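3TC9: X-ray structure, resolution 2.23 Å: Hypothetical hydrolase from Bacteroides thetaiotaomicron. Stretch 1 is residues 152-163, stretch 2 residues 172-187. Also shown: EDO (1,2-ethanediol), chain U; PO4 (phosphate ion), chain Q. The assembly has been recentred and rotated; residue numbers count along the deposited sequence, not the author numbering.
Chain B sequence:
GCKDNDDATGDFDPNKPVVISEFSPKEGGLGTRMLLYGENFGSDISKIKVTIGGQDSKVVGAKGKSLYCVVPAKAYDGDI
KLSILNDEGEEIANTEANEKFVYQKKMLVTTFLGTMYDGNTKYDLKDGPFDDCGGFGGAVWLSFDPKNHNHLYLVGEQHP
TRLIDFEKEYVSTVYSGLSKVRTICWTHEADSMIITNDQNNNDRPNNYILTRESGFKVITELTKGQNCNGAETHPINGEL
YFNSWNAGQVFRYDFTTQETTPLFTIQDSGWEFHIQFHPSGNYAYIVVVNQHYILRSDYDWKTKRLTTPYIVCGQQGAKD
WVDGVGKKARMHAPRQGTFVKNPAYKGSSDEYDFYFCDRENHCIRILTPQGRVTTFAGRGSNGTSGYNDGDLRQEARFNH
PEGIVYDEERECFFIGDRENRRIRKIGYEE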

# COMPACT_ATOMS: atom_id res chain seq x y z
N LEU B 152 20.12 4.70 -10.64
CA LEU B 152 19.16 5.61 -11.26
C LEU B 152 19.86 6.36 -12.39
O LEU B 152 20.79 7.14 -12.14
CB LEU B 152 18.57 6.57 -10.20
CG LEU B 152 17.61 7.69 -10.72
CD1 LEU B 152 16.40 7.09 -11.44
CD2 LEU B 152 17.20 8.58 -9.58
N TYR B 153 19.43 6.13 -13.63
CA TYR B 153 20.01 6.79 -14.79
C TYR B 153 19.20 8.02 -15.17
O TYR B 153 17.98 8.07 -14.94
CB TYR B 153 20.12 5.82 -15.99
CG TYR B 153 21.17 4.76 -15.78
CD1 TYR B 153 22.50 4.99 -16.11
CD2 TYR B 153 20.85 3.53 -15.20
CE1 TYR B 153 23.48 4.02 -15.88
CE2 TYR B 153 21.81 2.55 -14.99
CZ TYR B 153 23.13 2.80 -15.34
OH TYR B 153 24.09 1.84 -15.14
N LEU B 154 19.88 8.99 -15.78
CA LEU B 154 19.27 10.23 -16.26
C LEU B 154 19.91 10.64 -17.59
O LEU B 154 21.09 10.37 -17.80
CB LEU B 154 19.36 11.37 -15.21
CG LEU B 154 20.75 11.96 -14.84
CD1 LEU B 154 21.17 13.12 -15.79
CD2 LEU B 154 20.74 12.54 -13.45
N VAL B 155 19.15 11.31 -18.46
CA VAL B 155 19.63 11.88 -19.72
C VAL B 155 19.37 13.38 -19.60
O VAL B 155 18.43 13.76 -18.92
CB VAL B 155 19.06 11.24 -21.01
CG1 VAL B 155 19.58 9.82 -21.20
CG2 VAL B 155 17.53 11.28 -21.07
N GLY B 156 20.21 14.19 -20.22
CA GLY B 156 20.11 15.64 -20.07
C GLY B 156 20.16 16.48 -21.31
O GLY B 156 20.73 17.57 -21.27
N GLU B 157 19.50 16.02 -22.40
CA GLU B 157 19.45 16.68 -23.72
C GLU B 157 20.88 16.84 -24.24
O GLU B 157 21.51 15.83 -24.55
CB GLU B 157 18.67 18.02 -23.68
CG GLU B 157 17.17 17.83 -23.84
CD GLU B 157 16.26 19.02 -23.55
OE1 GLU B 157 16.78 20.14 -23.32
OE2 GLU B 157 15.03 18.82 -23.57
N GLN B 158 21.42 18.08 -24.27
CA GLN B 158 22.78 18.32 -24.72
C GLN B 158 23.81 17.89 -23.65
O GLN B 158 24.96 17.64 -23.99
CB GLN B 158 22.99 19.79 -25.14
CG GLN B 158 23.02 20.82 -23.99
CD GLN B 158 21.69 21.49 -23.75
OE1 GLN B 158 20.61 20.92 -23.91
NE2 GLN B 158 21.76 22.71 -23.29
N HIS B 159 23.37 17.79 -22.36
CA HIS B 159 24.23 17.44 -21.24
C HIS B 159 24.42 15.92 -21.15
O HIS B 159 23.63 15.20 -21.75
CB HIS B 159 23.66 18.03 -19.94
CG HIS B 159 23.55 19.52 -19.99
ND1 HIS B 159 24.66 20.33 -19.82
CD2 HIS B 159 22.47 20.29 -20.21
CE1 HIS B 159 24.21 21.57 -19.94
NE2 HIS B 159 22.90 21.60 -20.17
N PRO B 160 25.47 15.42 -20.45
CA PRO B 160 25.71 13.97 -20.45
C PRO B 160 24.66 13.09 -19.77
O PRO B 160 23.87 13.54 -18.93
CB PRO B 160 27.03 13.84 -19.68
CG PRO B 160 27.64 15.17 -19.69
CD PRO B 160 26.51 16.12 -19.68
N THR B 161 24.68 11.80 -20.15
CA THR B 161 23.92 10.71 -19.56
C THR B 161 24.67 10.38 -18.29
O THR B 161 25.89 10.19 -18.33
CB THR B 161 23.77 9.56 -20.54
OG1 THR B 161 23.09 10.07 -21.69
CG2 THR B 161 22.99 8.38 -19.95
N ARG B 162 23.98 10.41 -17.16
CA ARG B 162 24.67 10.22 -15.90
C ARG B 162 24.01 9.13 -15.05
O ARG B 162 22.92 8.66 -15.38
CB ARG B 162 24.75 11.56 -15.16
CG ARG B 162 25.54 12.60 -15.97
CD ARG B 162 25.86 13.85 -15.20
NE ARG B 162 26.81 13.58 -14.14
CZ ARG B 162 27.33 14.52 -13.35
NH1 ARG B 162 26.97 15.79 -13.49
NH2 ARG B 162 28.20 14.19 -12.41
N LEU B 163 24.73 8.70 -13.99
CA LEU B 163 24.26 7.67 -13.08
C LEU B 163 24.30 8.16 -11.63
O LEU B 163 25.31 8.68 -11.18
CB LEU B 163 25.13 6.39 -13.25
CG LEU B 163 24.99 5.30 -12.19
CD1 LEU B 163 23.60 4.66 -12.23
CD2 LEU B 163 26.10 4.28 -12.30
N SER B 172 28.10 9.69 -11.43
CA SER B 172 29.09 9.50 -12.50
C SER B 172 28.52 9.77 -13.87
O SER B 172 27.31 9.81 -14.03
CB SER B 172 29.66 8.09 -12.46
OG SER B 172 28.63 7.11 -12.35
N THR B 173 29.39 9.96 -14.86
CA THR B 173 28.98 10.20 -16.24
C THR B 173 29.08 8.87 -16.98
O THR B 173 30.10 8.18 -16.89
CB THR B 173 29.85 11.32 -16.84
OG1 THR B 173 29.65 12.49 -16.04
CG2 THR B 173 29.50 11.65 -18.29
N VAL B 174 28.02 8.51 -17.71
CA VAL B 174 27.94 7.25 -18.45
C VAL B 174 28.33 7.48 -19.93
O VAL B 174 29.10 6.70 -20.48
CB VAL B 174 26.52 6.64 -18.27
CG1 VAL B 174 26.17 5.64 -19.36
CG2 VAL B 174 26.38 6.01 -16.89
N TYR B 175 27.81 8.56 -20.56
CA TYR B 175 28.11 8.86 -21.97
C TYR B 175 27.89 10.35 -22.28
O TYR B 175 26.87 10.91 -21.88
CB TYR B 175 27.25 7.98 -22.90
CG TYR B 175 27.79 7.94 -24.31
CD1 TYR B 175 28.76 7.01 -24.68
CD2 TYR B 175 27.36 8.86 -25.27
CE1 TYR B 175 29.28 6.98 -25.97
CE2 TYR B 175 27.89 8.85 -26.56
CZ TYR B 175 28.83 7.90 -26.91
OH TYR B 175 29.33 7.88 -28.20
N SER B 176 28.84 10.97 -22.99
CA SER B 176 28.80 12.38 -23.39
C SER B 176 28.88 12.53 -24.91
O SER B 176 29.33 11.61 -25.59
CB SER B 176 29.96 13.14 -22.76
OG SER B 176 30.13 12.86 -21.38
N GLY B 177 28.47 13.68 -25.44
CA GLY B 177 28.59 13.96 -26.86
C GLY B 177 27.35 14.05 -27.73
O GLY B 177 27.42 14.71 -28.77
N LEU B 178 26.25 13.37 -27.36
CA LEU B 178 25.02 13.42 -28.16
C LEU B 178 24.34 14.78 -27.98
O LEU B 178 24.26 15.30 -26.87
CB LEU B 178 24.06 12.27 -27.83
CG LEU B 178 24.57 10.85 -28.09
CD1 LEU B 178 23.66 9.82 -27.43
CD2 LEU B 178 24.71 10.58 -29.58
N SER B 179 23.88 15.35 -29.10
CA SER B 179 23.30 16.69 -29.23
C SER B 179 22.02 16.94 -28.44
O SER B 179 21.88 18.05 -27.90
CB SER B 179 23.02 17.01 -30.70
OG SER B 179 22.10 16.10 -31.27
N LYS B 180 21.04 15.99 -28.44
CA LYS B 180 19.77 16.20 -27.73
C LYS B 180 19.11 14.87 -27.32
O LYS B 180 18.15 14.43 -27.95
CB LYS B 180 18.83 17.05 -28.61
CG LYS B 180 17.70 17.75 -27.85
CD LYS B 180 16.79 18.46 -28.85
CE LYS B 180 15.69 19.25 -28.19
NZ LYS B 180 14.58 19.54 -29.13
N VAL B 181 19.61 14.25 -26.23
CA VAL B 181 19.08 12.99 -25.71
C VAL B 181 17.74 13.22 -24.97
O VAL B 181 17.68 13.98 -24.01
CB VAL B 181 20.08 12.24 -24.83
CG1 VAL B 181 19.63 10.80 -24.65
CG2 VAL B 181 21.48 12.30 -25.42
N ARG B 182 16.68 12.53 -25.42
CA ARG B 182 15.32 12.75 -24.93
C ARG B 182 14.82 11.73 -23.93
O ARG B 182 14.17 12.11 -22.96
CB ARG B 182 14.35 12.78 -26.13
CG ARG B 182 14.62 13.89 -27.15
CD ARG B 182 14.56 15.29 -26.54
NE ARG B 182 13.26 15.55 -25.91
CZ ARG B 182 12.25 16.17 -26.50
NH1 ARG B 182 12.37 16.64 -27.74
NH2 ARG B 182 11.11 16.36 -25.86
N THR B 183 15.04 10.44 -24.19
CA THR B 183 14.51 9.39 -23.33
C THR B 183 15.50 8.27 -23.13
O THR B 183 16.52 8.18 -23.81
CB THR B 183 13.17 8.78 -23.92
OG1 THR B 183 13.39 8.18 -25.21
CG2 THR B 183 12.01 9.76 -23.97
N ILE B 184 15.14 7.40 -22.16
CA ILE B 184 15.76 6.15 -21.74
C ILE B 184 14.69 5.11 -21.63
O ILE B 184 13.68 5.32 -20.95
CB ILE B 184 16.52 6.20 -20.37
CG1 ILE B 184 17.34 7.45 -20.16
CG2 ILE B 184 17.31 4.90 -20.06
CD1 ILE B 184 17.23 7.97 -18.75
N CYS B 185 14.94 3.95 -22.23
CA CYS B 185 14.11 2.78 -22.02
C CYS B 185 15.00 1.53 -22.09
O CYS B 185 16.21 1.64 -22.31
CB CYS B 185 12.88 2.71 -22.93
SG CYS B 185 13.25 2.64 -24.70
N TRP B 186 14.44 0.39 -21.74
CA TRP B 186 15.20 -0.84 -21.59
C TRP B 186 14.60 -1.95 -22.40
O TRP B 186 13.38 -2.01 -22.58
CB TRP B 186 15.22 -1.25 -20.11
CG TRP B 186 15.78 -0.18 -19.20
CD1 TRP B 186 15.10 0.88 -18.66
CD2 TRP B 186 17.13 -0.07 -18.75
NE1 TRP B 186 15.96 1.64 -17.89
CE2 TRP B 186 17.21 1.08 -17.93
CE3 TRP B 186 18.29 -0.84 -18.95
CZ2 TRP B 186 18.40 1.49 -17.33
CZ3 TRP B 186 19.46 -0.44 -18.34
CH2 TRP B 186 19.51 0.70 -17.53
N THR B 187 15.46 -2.88 -22.84
CA THR B 187 15.04 -4.10 -23.53
C THR B 187 14.39 -4.97 -22.46
O THR B 187 14.69 -4.80 -21.26
CB THR B 187 16.22 -4.77 -24.23
OG1 THR B 187 17.24 -5.00 -23.26
CG2 THR B 187 16.77 -3.95 -25.38
C1 EDO U . 12.12 15.20 -22.71
O1 EDO U . 12.45 13.89 -23.15
C2 EDO U . 11.04 15.04 -21.66
O2 EDO U . 11.49 15.56 -20.40
P PO4 Q . 20.93 24.87 -20.44
O1 PO4 Q . 20.13 25.85 -19.50
O2 PO4 Q . 20.23 24.84 -21.85
O3 PO4 Q . 20.99 23.45 -19.83
O4 PO4 Q . 22.43 25.32 -20.63
O HOH W 1 24.39 14.17 -24.43
O HOH W 2 25.10 11.81 -23.68

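Antiparallel pairing between neighbouring strands is commonly held by main-chain hydrogen bonds, with side chains filling in around them, and the contact between residues 152-163 and 172-187 illustrates how such pairing tolerates irregularity. The strongest bonds are all backbone to backbone. Leu 163 and Ser 172 form a reciprocal pair: Leu 163 N donates to Ser 172 O at 2.8 Å, and Ser 172 N returns the bond to Leu 163 O at 3.0 Å. Two residues back, Thr 161 N donates to Tyr 175 O at 2.9 Å.

Between these two pairs the ladder carries a beta bulge. Thr 161 O serves two successive amides, accepting a strong bond from Val 174 N at 2.8 Å and a weak one from Tyr 175 N at 3.4 Å. The extra residue is accommodated by Val 174, whose psi of -45° departs from extended geometry. Its CA-to-CB bond points toward the first stretch, whereas those of Thr 161, Leu 163, Ser 172 and Tyr 175 share one face of the sheet and those of Arg 162 and Thr 173 share the other.

A second, separate bridge joins Glu 157 and Val 181. Val 181 N donates to Glu 157 O at 3.0 Å with a nearly straight geometry, while the return bond from Glu 157 N to Val 181 O, at 3.2 Å, is bent to 128° and weak. Glu 157 sits in the type II' turn from Gly 156 to His 159, closed by a 2.9 Å bond from His 159 N to Gly 156 O, so the pairing here involves a turn residue. Close by, Gln 158 CA makes a CA-H...O contact of 3.3 Å with Ser 179 O.

Two waters supplement the direct bonds. Water 1 lies 3.0 Å from His 159 O and 2.7 Å from Leu 178 O and can donate to either, though it has more acceptors in reach than protons, bridging the stretches where their backbones do not pair directly. Water 2 donates to Tyr 175 O at 2.7 Å, adding to the bond that this carbonyl already accepts from Thr 161.

The one pair of opposite charges is distant. Glu 157 OE2 lies 4.4 Å from Arg 182 NE, beyond salt-bridge range and well out of the guanidinium plane, so no N-H points at it; the two charges are merely near each other.

Beyond the polar contacts lies apolar packing among mostly buried side chains. Val 155 directs its CA-to-CB bond toward the second stretch, and its CG1 reaches both Val 181 CG1, at 3.6 Å, and Ile 184 CG1, at 3.4 Å. The CA-to-CB bond of Tyr 153 also points toward that stretch. The ring's CE1 lies 3.7 Å from Val 174 CG2, which sits at the ring edge, and Trp 186 turns an edge toward its face in an offset arrangement, with centroids 5.8 Å apart and planes at 61°. Val 174 CG2 also lies 3.9 Å from Leu 163 CB. The residue that absorbs the bulge thus connects the paired ladder with the aromatic packing.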